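Local coordinates for protein ADP-ribosylglycohydrolase (Thermus thermophilus, PDB 2YZV) that belongs to the ADP-ribosylglycohydrolase family and holds two magnesium ions within a predominantly helical fold, at residues Gln61-Ala66 and Glu284-Leu289; Thr168-Trp173 and Gly223-Ala228. All coordinates share one frame; numbering follows the deposited sequence.

Interaction 1. Residues Gln61-Ala66 and Glu284-Leu289; sequences QALCLA and EEMEAL
Leu63 and Ala66 on helix 57-72 meet Met286 and Leu289 on helix 283-298 in an apolar helix-helix contact that brings the C-terminal helix of this mainly helical fold against one of its early helices. The two segments run in broadly the same direction, at 39° to each other, and their axes come no closer than 11.2 Å. At this spacing the backbones stay well apart, and the contact is made by branch ends spanning the gap. Leu63 reaches furthest from its side. Its CA-CB bond does not aim at helix 283-298, but with CG beside the backbone N and anti to the carbonyl carbon (chi1 -69°), the CD2 methyl is carried across. There it lies 3.7 Å from CG of Met286 and 3.6 Å from CD1 of Leu289, one helical turn further on. Both partners cross the leucine side chain at about a right angle, so each pairing is a local touch of single carbons. Leu289, whose CB points at the facing helix, uses the same CD1 methyl a second time, 4.2 Å from CB of Ala66. The small Ala66 thus receives the branch of the larger residue, and the CA atoms of Ala66 and Leu289 come within 6.8 Å, the closest CA pair of the two segments. Met286 offers the start of its chain to Leu63 before bending at chi3; its side chain also touches Trp55, Ala19 and Leu280. Trp55 also packs on Leu63, while helix 4-26 is a common neighbour, with Phe15 against Ala66 and Ala19 against Met286. With 172 Å² buried in total and only van der Waals contact across it, the arrangement is typical of oblique helix packing in an all-alpha bundle, where a third helix contributes to the shared interior.

Interaction 2. Residues Thr168-Trp173 and Gly223-Ala228; sequences TEVLAW and GTLAAA
Leu225 ends in a fork whose two methyls go to consecutive residues of helix 162-179: CD2 to Val170 and CD1 to Leu171. The leucine projects from helix 221-234 with its CB aimed at the facing helix. Its CG lies opposite the backbone N across the first torsion (chi1 180°), beside the carbonyl carbon, and this staggering carries the fork toward helix 162-179. Val170 also directs its CB across the interface, and the two side chains cross at about a right angle. The meeting is therefore of one leucine methyl with the near flank of the valine: Leu225 CD2 sits 3.9 Å from Val170 CG1 and 4.1 Å from Val170 CB. Of the two valine methyls CG1, anti to the backbone N (chi1 173°), is the nearer to the leucine, and CG2 stands farther off. Leu171 approaches differently. Its CA-CB bond runs neither at nor away from helix 221-234, and its CD1 meets CD1 of Leu225 methyl to methyl at a looser 4.3 Å. The CA atoms of Leu171 and Leu225 are 7.7 Å apart, the closest such pair, and Leu225 is the one residue of its segment in contact; it supplies more than half of the 117 Å² buried. All three residues are buried. The packing continues beyond them, with Leu190 and Phe193 against Val170 and Leu131 against Leu171. Elsewhere on helix 221-234, Thr224 and Ala228 pack on helix 252-267, and Thr224 OG1 is hydrogen-bonded to Asn128 ND2. A branched leucine set against neighbouring aliphatic residues of a second helix, well inside the molecule, is characteristic of the hydrophobic core of an all-alpha domain such as the ADP-ribosylglycohydrolase fold.

Overall arrangement
Both interactions join helices through apolar side chains, but at different depths: the centre of interaction 1 lies 13 Å from the centre of the chain, that of interaction 2 only 8 Å. Their centres are 21 Å apart and their nearest atoms about 9 Å, without touching. In sequence, interaction 2 is nested within the long loop closed by interaction 1. Each has a link to the magnesium sites: helix 57-72 of interaction 1 begins among the ligands Thr56 and Asp58, and helix 252-267, which carries Asp253 and Thr254, packs on helix 221-234 of interaction 2. The side chains of Leu63 and Leu171 lie about 12 Å and 13 Å from a magnesium ion.

Interaction 1. Residues Gln61-Ala66 and Glu284-Leu289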
# COMPACT_ATOMS: atom_id res chain seq x y z
N GLN A 61 4.23 -8.34 -4.19
CA GLN A 61 5.33 -7.87 -3.37
C GLN A 61 4.95 -7.80 -1.90
O GLN A 61 5.77 -8.10 -1.03
CB GLN A 61 5.81 -6.50 -3.86
CG GLN A 61 6.67 -6.58 -5.11
CD GLN A 61 7.08 -5.22 -5.61
OE1 GLN A 61 7.47 -4.35 -4.84
NE2 GLN A 61 7.00 -5.02 -6.92
N ALA A 62 3.71 -7.42 -1.62
CA ALA A 62 3.23 -7.34 -0.25
C ALA A 62 3.29 -8.73 0.37
O ALA A 62 3.66 -8.88 1.54
CB ALA A 62 1.80 -6.80 -0.21
N LEU A 63 2.93 -9.75 -0.41
CA LEU A 63 2.95 -11.12 0.08
C LEU A 63 4.38 -11.58 0.33
O LEU A 63 4.66 -12.27 1.32
CB LEU A 63 2.27 -12.06 -0.93
CG LEU A 63 0.75 -11.89 -1.06
CD1 LEU A 63 0.22 -12.78 -2.17
CD2 LEU A 63 0.09 -12.25 0.27
N CYS A 64 5.30 -11.21 -0.56
CA CYS A 64 6.70 -11.57 -0.42
C CYS A 64 7.27 -10.95 0.85
O CYS A 64 7.95 -11.62 1.63
CB CYS A 64 7.51 -11.09 -1.62
SG CYS A 64 7.18 -12.00 -3.13
N LEU A 65 7.00 -9.66 1.04
CA LEU A 65 7.48 -8.95 2.21
C LEU A 65 6.91 -9.58 3.47
O LEU A 65 7.62 -9.77 4.46
CB LEU A 65 7.08 -7.47 2.14
CG LEU A 65 7.40 -6.58 3.35
CD1 LEU A 65 8.91 -6.57 3.61
CD2 LEU A 65 6.91 -5.17 3.08
N ALA A 66 5.62 -9.92 3.43
CA ALA A 66 4.95 -10.54 4.57
C ALA A 66 5.66 -11.84 4.95
O ALA A 66 5.97 -12.05 6.12
CB ALA A 66 3.49 -10.83 4.22
N GLU A 284 -7.83 -16.41 2.00
CA GLU A 284 -7.47 -17.13 3.21
C GLU A 284 -5.98 -17.08 3.55
O GLU A 284 -5.61 -16.98 4.72
CB GLU A 284 -7.92 -18.59 3.12
CG GLU A 284 -9.43 -18.81 3.14
CD GLU A 284 -10.11 -18.40 1.85
OE1 GLU A 284 -9.43 -18.32 0.80
OE2 GLU A 284 -11.34 -18.19 1.87
N GLU A 285 -5.12 -17.17 2.54
CA GLU A 285 -3.69 -17.12 2.79
C GLU A 285 -3.30 -15.76 3.35
O GLU A 285 -2.45 -15.65 4.23
CB GLU A 285 -2.91 -17.41 1.51
CG GLU A 285 -2.95 -18.87 1.07
CD GLU A 285 -4.19 -19.23 0.26
OE1 GLU A 285 -5.18 -18.47 0.30
OE2 GLU A 285 -4.17 -20.28 -0.42
N MET A 286 -3.94 -14.71 2.84
CA MET A 286 -3.64 -13.37 3.32
C MET A 286 -4.14 -13.16 4.74
O MET A 286 -3.49 -12.49 5.55
CB MET A 286 -4.23 -12.32 2.38
CG MET A 286 -3.52 -12.28 1.05
SD MET A 286 -3.98 -10.85 0.05
CE MET A 286 -5.31 -11.54 -0.92
N GLU A 287 -5.30 -13.73 5.06
CA GLU A 287 -5.86 -13.60 6.40
C GLU A 287 -4.91 -14.26 7.40
O GLU A 287 -4.66 -13.72 8.48
CB GLU A 287 -7.23 -14.27 6.47
CG GLU A 287 -8.30 -13.55 5.67
CD GLU A 287 -9.62 -14.30 5.63
OE1 GLU A 287 -9.63 -15.43 5.09
OE2 GLU A 287 -10.62 -13.77 6.15
N ALA A 288 -4.38 -15.42 7.02
CA ALA A 288 -3.44 -16.14 7.87
C ALA A 288 -2.17 -15.32 8.07
O ALA A 288 -1.67 -15.23 9.19
CB ALA A 288 -3.10 -17.48 7.23
N LEU A 289 -1.66 -14.73 7.00
CA LEU A 289 -0.45 -13.91 7.10
C LEU A 289 -0.67 -12.69 7.98
O LEU A 289 0.16 -12.37 8.82
CB LEU A 289 0.01 -13.45 5.71
CG LEU A 289 0.61 -14.50 4.77
CD1 LEU A 289 0.79 -13.91 3.37
CD2 LEU A 289 1.95 -14.98 5.32

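Interaction 2. Residues Thr168-Trp173 and Gly223-Ala228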
# COMPACT_ATOMS: atom_id res chain seq x y z
N THR A 168 6.75 7.04 2.05
CA THR A 168 6.63 5.74 2.70
C THR A 168 6.58 5.94 4.21
O THR A 168 5.81 5.27 4.90
CB THR A 168 7.81 4.82 2.32
OG1 THR A 168 7.84 4.67 0.89
CG2 THR A 168 7.64 3.44 2.96
N GLU A 169 7.39 6.85 4.72
CA GLU A 169 7.40 7.12 6.16
C GLU A 169 6.05 7.69 6.59
O GLU A 169 5.53 7.33 7.65
CB GLU A 169 8.52 8.11 6.51
CG GLU A 169 9.91 7.58 6.16
CD GLU A 169 11.00 8.58 6.47
OE1 GLU A 169 10.78 9.79 6.24
OE2 GLU A 169 12.09 8.16 6.93
N VAL A 170 5.49 8.57 5.77
CA VAL A 170 4.19 9.16 6.08
C VAL A 170 3.11 8.07 6.09
O VAL A 170 2.27 8.04 6.99
CB VAL A 170 3.81 10.28 5.06
CG1 VAL A 170 2.39 10.75 5.31
CG2 VAL A 170 4.78 11.46 5.20
N LEU A 171 3.15 7.16 5.12
CA LEU A 171 2.15 6.09 5.11
C LEU A 171 2.35 5.15 6.30
O LEU A 171 1.38 4.65 6.86
CB LEU A 171 2.21 5.30 3.79
CG LEU A 171 1.13 4.22 3.62
CD1 LEU A 171 -0.26 4.85 3.67
CD2 LEU A 171 1.32 3.50 2.29
N ALA A 172 3.59 4.92 6.70
CA ALA A 172 3.85 4.05 7.84
C ALA A 172 3.20 4.67 9.07
O ALA A 172 2.56 3.98 9.86
CB ALA A 172 5.36 3.90 8.05
N TRP A 173 3.35 5.99 9.22
CA TRP A 173 2.76 6.69 10.36
C TRP A 173 1.24 6.58 10.30
O TRP A 173 0.59 6.26 11.30
CB TRP A 173 3.16 8.17 10.34
CG TRP A 173 2.58 8.95 11.49
CD1 TRP A 173 3.08 9.02 12.76
CD2 TRP A 173 1.37 9.71 11.48
NE1 TRP A 173 2.26 9.79 13.55
CE2 TRP A 173 1.20 10.22 12.79
CE3 TRP A 173 0.41 10.02 10.51
CZ2 TRP A 173 0.11 11.02 13.15
CZ3 TRP A 173 -0.67 10.82 10.86
CH2 TRP A 173 -0.81 11.31 12.17
N GLY A 223 2.01 11.85 -5.30
CA GLY A 223 0.70 11.95 -5.93
C GLY A 223 -0.19 10.76 -5.61
O GLY A 223 -1.41 10.91 -5.46
N THR A 224 0.41 9.58 -5.50
CA THR A 224 -0.36 8.38 -5.18
C THR A 224 -0.88 8.50 -3.76
O THR A 224 -2.04 8.20 -3.48
CB THR A 224 0.52 7.12 -5.29
OG1 THR A 224 1.07 7.05 -6.61
CG2 THR A 224 -0.30 5.87 -5.01
N LEU A 225 -0.01 8.95 -2.86
CA LEU A 225 -0.40 9.13 -1.47
C LEU A 225 -1.54 10.15 -1.39
O LEU A 225 -2.54 9.93 -0.70
CB LEU A 225 0.79 9.61 -0.64
CG LEU A 225 0.53 9.86 0.85
CD1 LEU A 225 0.04 8.58 1.51
CD2 LEU A 225 1.81 10.34 1.51
N ALA A 226 -1.39 11.25 -2.11
CA ALA A 226 -2.41 12.30 -2.11
C ALA A 226 -3.76 11.82 -2.63
O ALA A 226 -4.81 12.22 -2.13
CB ALA A 226 -1.93 13.50 -2.93
N ALA A 227 -3.73 10.95 -3.65
CA ALA A 227 -4.97 10.43 -4.22
C ALA A 227 -5.67 9.51 -3.23
O ALA A 227 -6.90 9.52 -3.11
CB ALA A 227 -4.66 9.67 -5.52
N ALA A 228 -4.88 8.71 -2.51
CA ALA A 228 -5.44 7.80 -1.53
C ALA A 228 -6.03 8.60 -0.37
O ALA A 228 -7.11 8.28 0.13
CB ALA A 228 -4.36 6.84 -1.02